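Local structure of ribokinase RBSK (Mycobacterium tuberculosis, 3GO6) at the interface of chains A and B. The protein catalyses the ATP-dependent phosphorylation of ribose to ribose 5-phosphate, probably with magnesium as cofactor. Coordinates in Å, arbitrary orientation; residue numbers count along the deposited sequence, not the author numbering. Chains: chain A/B, Ribokinase RBSK.

The contacts cross the lid-to-lid face of the ribokinase homodimer. Contact 1 is the apolar centre, where strands 29-35 and 110-116 of both chains meet. About 10 Å away, between C-alpha centres, contact 2 pairs strand 45-47 of chain A with strand 122-127 of chain B. Contact 3, about 7 Å from contact 2 and 13 Å from contact 1, shares A:Pro40 and B:Val124 with contact 2. Packing in the middle and strand pairing beside it thus join the lids. Contact 1 holds both symmetric halves; contacts 2 and 3 recur with the chains exchanged. Their centres lie about 17 to 23 Å from A:Asp248, the probable catalytic base.

Contact 1: the interface of chains A and B. Residues chain A 32, 34, 111, 113; chain B 32, 34, 111, 113.
A:Phe34 and B:Ile113 meet obliquely: the ring offers its far rim, and CG1 of the isoleucine approaches from one side of the ring plane, 3.5 Å from CZ. The twin pair, A:Ile113 and B:Phe34, repeats this with CG1 3.4 Å from CZ, so each isoleucine lies beside an aromatic ring of the other chain. Between the two pairs A:Ile113 and B:Ile113 reach toward each other tip to tip, CD1 to CD1 at 3.5 Å. Each has CG1 anti to its carbonyl carbon (chi1 -53° in chain A), which turns the CG1-CD1 branch toward the partner.

This is the hydrophobic heart of the lid-to-lid dimer interface of a PfkB-family ribokinase, built from strands 29-35 and 110-116 of both subunits. Residues alternate along these strands: A:Leu32, A:Phe34 and A:Ile113 point to the partner, while their neighbours A:Asp31, A:Ala112 and A:Ile114 belong to the ribose pocket, and the same holds in chain B. One pair of strands therefore serves both substrate binding and dimerisation.

The leucines depart from exact symmetry. A:Leu32 has chi2 174° and B:Leu32 58°, yet in both the methyl extended away from CA does the touching: CD1 of A:Leu32 lies 3.5 Å from CD2 of B:Leu32.

Contact 2: the interface of chains A and B. Residues chain A 36, 40, 45-46, 48; chain B 124-126.
Strand 45-47 of chain A runs parallel to strand 122-127 of chain B, A:Thr45 pairing with B:Val124 and A:Val46 with B:Leu125, to form an intersubunit beta-ladder in the lid of this PfkB-family kinase. A:Val46 binds through both backbone groups: its N donates to O of B:Val124 at 2.8 Å, and its O accepts from N of B:Val126 at 2.9 Å. A:Ala48 N extends the ladder to B:Val126 O at 2.8 Å.

On one side of the paired strands, B:Leu125 carries the packing with CD1. Its CG stands anti to the backbone N (chi1 176°), and the side chain leans into chain A, where CD1 lies 3.7 Å from CG1 of A:Val36. The side chains of A:Val46 and B:Leu125 run at a slant to each other, and CD1 of B:Leu125 is also 3.9 Å from CG1 of A:Val46. The ring of A:Pro40 borders the same methyl more distantly through CG. On the opposite side A:Thr45 and B:Val124 lie alongside each other and point the same way. There the methyl CG2 of A:Thr45 is 3.9 Å from CG1 of B:Val124, a residue that also belongs to the ribose pocket.

Contact 3: the interface of chains A and B. Residues chain A 40-42, 44; chain B 39, 123-124.
The guanidinium group of A:Arg41 has the carboxylate carbon CD of A:Glu44 at its edge and in its plane, though the two groups are not coplanar; this is a salt bridge within one loop, whose glutamate also joins the two chains through its backbone. The carboxylate oxygen OE1 takes two hydrogen bonds from opposite faces of its own plane. The backbone N of A:Arg41 lies 2.8 Å from OE1 of A:Glu44 and meets it on the anti side. NE of A:Arg41, longer at 3.3 Å from OE1 of A:Glu44, comes from above the carboxylate plane, 49° out of it. This double grip ties the two ends of the turn around A:Pro42 together and probably holds the loop in shape.

Across the interface, the backbone carbonyl O of A:Glu44 accepts from N of B:Val124 at 2.8 Å, adding a rung before the strand pairing proper. B:Thr123 nestles against the loop with both branches of its side chain. Its chi1 of -52° leaves CG2 anti to the backbone N, and this methyl of B:Thr123 faces CB of A:Pro40 at 3.6 Å. The hydroxyl OG1 of B:Thr123 sits 3.3 Å from CA of A:Pro42. Against the ring of A:Pro42, the side chain of B:Leu39 crosses at an angle, its CD1 lying 3.9 Å from CG of A:Pro42.

The contact probably holds the loop of one lid against the partner's strand 122-127, next to where the intersubunit ladder begins.

Contact 1: the interface of chains A and B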
loop_
_atom_site.group_PDB
_atom_site.type_symbol
_atom_site.label_atom_id
_atom_site.label_comp_id
_atom_site.label_asym_id
_atom_site.label_seq_id
_atom_site.Cartn_x
_atom_site.Cartn_y
_atom_site.Cartn_z
ATOM N N LEU A 32 -5.662 1.927 0.128
ATOM C CA LEU A 32 -4.889 1.489 1.295
ATOM C C LEU A 32 -4.439 2.787 1.978
ATOM O O LEU A 32 -3.663 3.540 1.411
ATOM C CB LEU A 32 -3.697 0.643 0.867
ATOM C CG LEU A 32 -4.074 -0.675 0.161
ATOM C CD1 LEU A 32 -2.825 -1.350 -0.351
ATOM C CD2 LEU A 32 -4.824 -1.611 1.094
ATOM N N PHE A 34 -2.660 4.716 5.069
ATOM C CA PHE A 34 -1.610 4.535 6.066
ATOM C C PHE A 34 -1.494 5.821 6.876
ATOM O O PHE A 34 -1.445 6.927 6.307
ATOM C CB PHE A 34 -0.248 4.310 5.403
ATOM C CG PHE A 34 -0.130 3.024 4.603
ATOM C CD1 PHE A 34 0.580 1.946 5.115
ATOM C CD2 PHE A 34 -0.668 2.926 3.323
ATOM C CE1 PHE A 34 0.738 0.750 4.378
ATOM C CE2 PHE A 34 -0.530 1.739 2.570
ATOM C CZ PHE A 34 0.168 0.651 3.098
ATOM N N THR A 111 -5.896 0.599 -7.662
ATOM C CA THR A 111 -5.402 0.566 -6.281
ATOM C C THR A 111 -4.837 1.945 -5.975
ATOM O O THR A 111 -4.079 2.485 -6.791
ATOM C CB THR A 111 -4.241 -0.477 -6.095
ATOM O OG1 THR A 111 -4.687 -1.798 -6.447
ATOM C CG2 THR A 111 -3.730 -0.497 -4.617
ATOM N N ILE A 113 -2.772 4.394 -2.873
ATOM C CA ILE A 113 -2.101 4.479 -1.576
ATOM C C ILE A 113 -2.313 5.900 -1.058
ATOM O O ILE A 113 -1.941 6.871 -1.729
ATOM C CB ILE A 113 -0.553 4.231 -1.678
ATOM C CG1 ILE A 113 -0.239 2.922 -2.412
ATOM C CG2 ILE A 113 0.117 4.266 -0.271
ATOM C CD1 ILE A 113 -0.922 1.687 -1.806
ATOM N N LEU B 32 3.897 -4.348 -2.627
ATOM C CA LEU B 32 3.283 -3.629 -3.729
ATOM C C LEU B 32 4.333 -2.665 -4.271
ATOM O O LEU B 32 4.670 -1.656 -3.625
ATOM C CB LEU B 32 2.066 -2.844 -3.236
ATOM C CG LEU B 32 0.721 -3.581 -3.066
ATOM C CD1 LEU B 32 0.812 -4.723 -2.129
ATOM C CD2 LEU B 32 -0.386 -2.633 -2.578
ATOM N N PHE B 34 5.374 0.067 -6.873
ATOM C CA PHE B 34 4.855 1.087 -7.782
ATOM C C PHE B 34 6.041 1.754 -8.484
ATOM O O PHE B 34 7.001 2.170 -7.817
ATOM C CB PHE B 34 4.111 2.185 -6.995
ATOM C CG PHE B 34 2.804 1.742 -6.359
ATOM C CD1 PHE B 34 1.588 2.031 -6.972
ATOM C CD2 PHE B 34 2.797 1.088 -5.122
ATOM C CE1 PHE B 34 0.367 1.651 -6.376
ATOM C CE2 PHE B 34 1.586 0.690 -4.518
ATOM C CZ PHE B 34 0.368 0.982 -5.144
ATOM N N THR B 111 1.620 -5.465 4.775
ATOM C CA THR B 111 1.756 -4.812 3.483
ATOM C C THR B 111 2.992 -3.918 3.478
ATOM O O THR B 111 3.226 -3.166 4.437
ATOM C CB THR B 111 0.475 -3.979 3.159
ATOM O OG1 THR B 111 -0.681 -4.839 3.231
ATOM C CG2 THR B 111 0.548 -3.333 1.766
ATOM N N ILE B 113 4.708 -1.076 0.837
ATOM C CA ILE B 113 4.623 -0.273 -0.375
ATOM C C ILE B 113 6.047 0.118 -0.729
ATOM O O ILE B 113 6.751 0.713 0.099
ATOM C CB ILE B 113 3.785 1.024 -0.179
ATOM C CG1 ILE B 113 2.412 0.753 0.447
ATOM C CG2 ILE B 113 3.655 1.836 -1.506
ATOM C CD1 ILE B 113 1.548 -0.312 -0.238
#

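Contact 2: the interface of chains A and B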
loop_
_atom_site.group_PDB
_atom_site.type_symbol
_atom_site.label_atom_id
_atom_site.label_comp_id
_atom_site.label_asym_id
_atom_site.label_seq_id
_atom_site.Cartn_x
_atom_site.Cartn_y
_atom_site.Cartn_z
ATOM N N VAL A 36 1.017 7.896 9.318
ATOM C CA VAL A 36 2.428 8.024 9.691
ATOM C C VAL A 36 2.636 9.295 10.544
ATOM O O VAL A 36 1.745 10.149 10.634
ATOM C CB VAL A 36 3.347 8.128 8.432
ATOM C CG1 VAL A 36 3.273 6.829 7.586
ATOM C CG2 VAL A 36 2.978 9.343 7.578
ATOM N N PRO A 40 7.031 9.796 4.125
ATOM C CA PRO A 40 8.359 9.286 3.742
ATOM C C PRO A 40 9.041 10.182 2.699
ATOM O O PRO A 40 8.378 10.724 1.805
ATOM C CB PRO A 40 8.059 7.904 3.131
ATOM C CG PRO A 40 6.668 7.540 3.604
ATOM C CD PRO A 40 5.945 8.846 3.783
ATOM N N THR A 45 12.762 4.348 4.637
ATOM C CA THR A 45 11.841 3.273 5.011
ATOM C C THR A 45 11.069 3.719 6.232
ATOM O O THR A 45 11.663 4.092 7.240
ATOM C CB THR A 45 12.562 1.948 5.284
ATOM O OG1 THR A 45 13.295 1.572 4.119
ATOM C CG2 THR A 45 11.562 0.841 5.617
ATOM N N VAL A 46 9.744 3.710 6.140
ATOM C CA VAL A 46 8.906 4.228 7.200
ATOM C C VAL A 46 7.935 3.159 7.684
ATOM O O VAL A 46 7.359 2.410 6.879
ATOM C CB VAL A 46 8.144 5.493 6.732
ATOM C CG1 VAL A 46 7.110 5.936 7.757
ATOM C CG2 VAL A 46 9.138 6.627 6.438
ATOM N N ALA A 48 4.421 2.535 9.272
ATOM C CA ALA A 48 3.109 3.159 9.478
ATOM C C ALA A 48 2.513 2.780 10.815
ATOM O O ALA A 48 2.726 1.669 11.307
ATOM C CB ALA A 48 2.142 2.776 8.376
ATOM N N VAL B 124 10.093 3.167 0.946
ATOM C CA VAL B 124 9.389 2.002 1.459
ATOM C C VAL B 124 8.506 2.399 2.628
ATOM O O VAL B 124 8.952 3.116 3.541
ATOM C CB VAL B 124 10.384 0.872 1.838
ATOM C CG1 VAL B 124 9.679 -0.310 2.458
ATOM C CG2 VAL B 124 11.160 0.411 0.615
ATOM N N LEU B 125 7.240 1.969 2.582
ATOM C CA LEU B 125 6.296 2.215 3.656
ATOM C C LEU B 125 5.689 0.889 4.074
ATOM O O LEU B 125 5.163 0.146 3.233
ATOM C CB LEU B 125 5.211 3.188 3.179
ATOM C CG LEU B 125 4.066 3.504 4.134
ATOM C CD1 LEU B 125 4.569 4.219 5.385
ATOM C CD2 LEU B 125 3.053 4.351 3.418
ATOM N N VAL B 126 5.770 0.573 5.361
ATOM C CA VAL B 126 5.393 -0.754 5.847
ATOM C C VAL B 126 4.309 -0.662 6.908
ATOM O O VAL B 126 4.359 0.222 7.780
ATOM C CB VAL B 126 6.622 -1.516 6.447
ATOM C CG1 VAL B 126 6.217 -2.899 6.965
ATOM C CG2 VAL B 126 7.714 -1.673 5.416
#

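Contact 3: the interface of chains A and B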
loop_
_atom_site.group_PDB
_atom_site.type_symbol
_atom_site.label_atom_id
_atom_site.label_comp_id
_atom_site.label_asym_id
_atom_site.label_seq_id
_atom_site.Cartn_x
_atom_site.Cartn_y
_atom_site.Cartn_z
ATOM N N PRO A 40 7.031 9.796 4.125
ATOM C CA PRO A 40 8.359 9.286 3.742
ATOM C C PRO A 40 9.041 10.182 2.699
ATOM O O PRO A 40 8.378 10.724 1.805
ATOM C CB PRO A 40 8.059 7.904 3.131
ATOM C CG PRO A 40 6.668 7.540 3.604
ATOM C CD PRO A 40 5.945 8.846 3.783
ATOM N N ARG A 41 10.354 10.351 2.837
ATOM C CA ARG A 41 11.151 11.074 1.853
ATOM C C ARG A 41 11.842 10.052 0.966
ATOM O O ARG A 41 11.952 8.897 1.346
ATOM C CB ARG A 41 12.169 11.991 2.548
ATOM C CG ARG A 41 11.530 13.233 3.164
ATOM C CD ARG A 41 12.420 13.846 4.250
ATOM N NE ARG A 41 12.583 12.919 5.363
ATOM C CZ ARG A 41 13.179 13.207 6.519
ATOM N NH1 ARG A 41 13.698 14.414 6.738
ATOM N NH2 ARG A 41 13.263 12.268 7.461
ATOM N N PRO A 42 12.286 10.464 -0.236
ATOM C CA PRO A 42 12.922 9.506 -1.132
ATOM C C PRO A 42 14.058 8.730 -0.461
ATOM O O PRO A 42 14.871 9.319 0.264
ATOM C CB PRO A 42 13.440 10.388 -2.270
ATOM C CG PRO A 42 12.494 11.529 -2.295
ATOM C CD PRO A 42 12.199 11.802 -0.851
ATOM N N GLU A 44 13.803 6.613 1.954
ATOM C CA GLU A 44 13.481 6.283 3.334
ATOM C C GLU A 44 12.641 5.006 3.486
ATOM O O GLU A 44 11.880 4.638 2.581
ATOM C CB GLU A 44 12.716 7.458 3.940
ATOM C CG GLU A 44 13.062 7.744 5.360
ATOM C CD GLU A 44 12.214 8.858 5.984
ATOM O OE1 GLU A 44 11.732 9.769 5.262
ATOM O OE2 GLU A 44 12.036 8.794 7.228
ATOM N N LEU B 39 7.695 10.774 -6.196
ATOM C CA LEU B 39 6.757 10.651 -5.088
ATOM C C LEU B 39 5.757 11.812 -5.107
ATOM O O LEU B 39 6.114 12.924 -5.490
ATOM C CB LEU B 39 7.491 10.646 -3.746
ATOM C CG LEU B 39 8.210 9.378 -3.269
ATOM C CD1 LEU B 39 9.014 9.724 -2.018
ATOM C CD2 LEU B 39 7.242 8.218 -2.969
ATOM N N THR B 123 11.590 4.076 -1.986
ATOM C CA THR B 123 10.933 4.592 -0.797
ATOM C C THR B 123 9.950 3.560 -0.314
ATOM O O THR B 123 9.082 3.118 -1.077
ATOM C CB THR B 123 10.195 5.891 -1.102
ATOM O OG1 THR B 123 11.100 6.798 -1.739
ATOM C CG2 THR B 123 9.673 6.524 0.165
ATOM N N VAL B 124 10.093 3.167 0.946
ATOM C CA VAL B 124 9.389 2.002 1.459
ATOM C C VAL B 124 8.506 2.399 2.628
ATOM O O VAL B 124 8.952 3.116 3.541
ATOM C CB VAL B 124 10.384 0.872 1.838
ATOM C CG1 VAL B 124 9.679 -0.310 2.458
ATOM C CG2 VAL B 124 11.160 0.411 0.615
#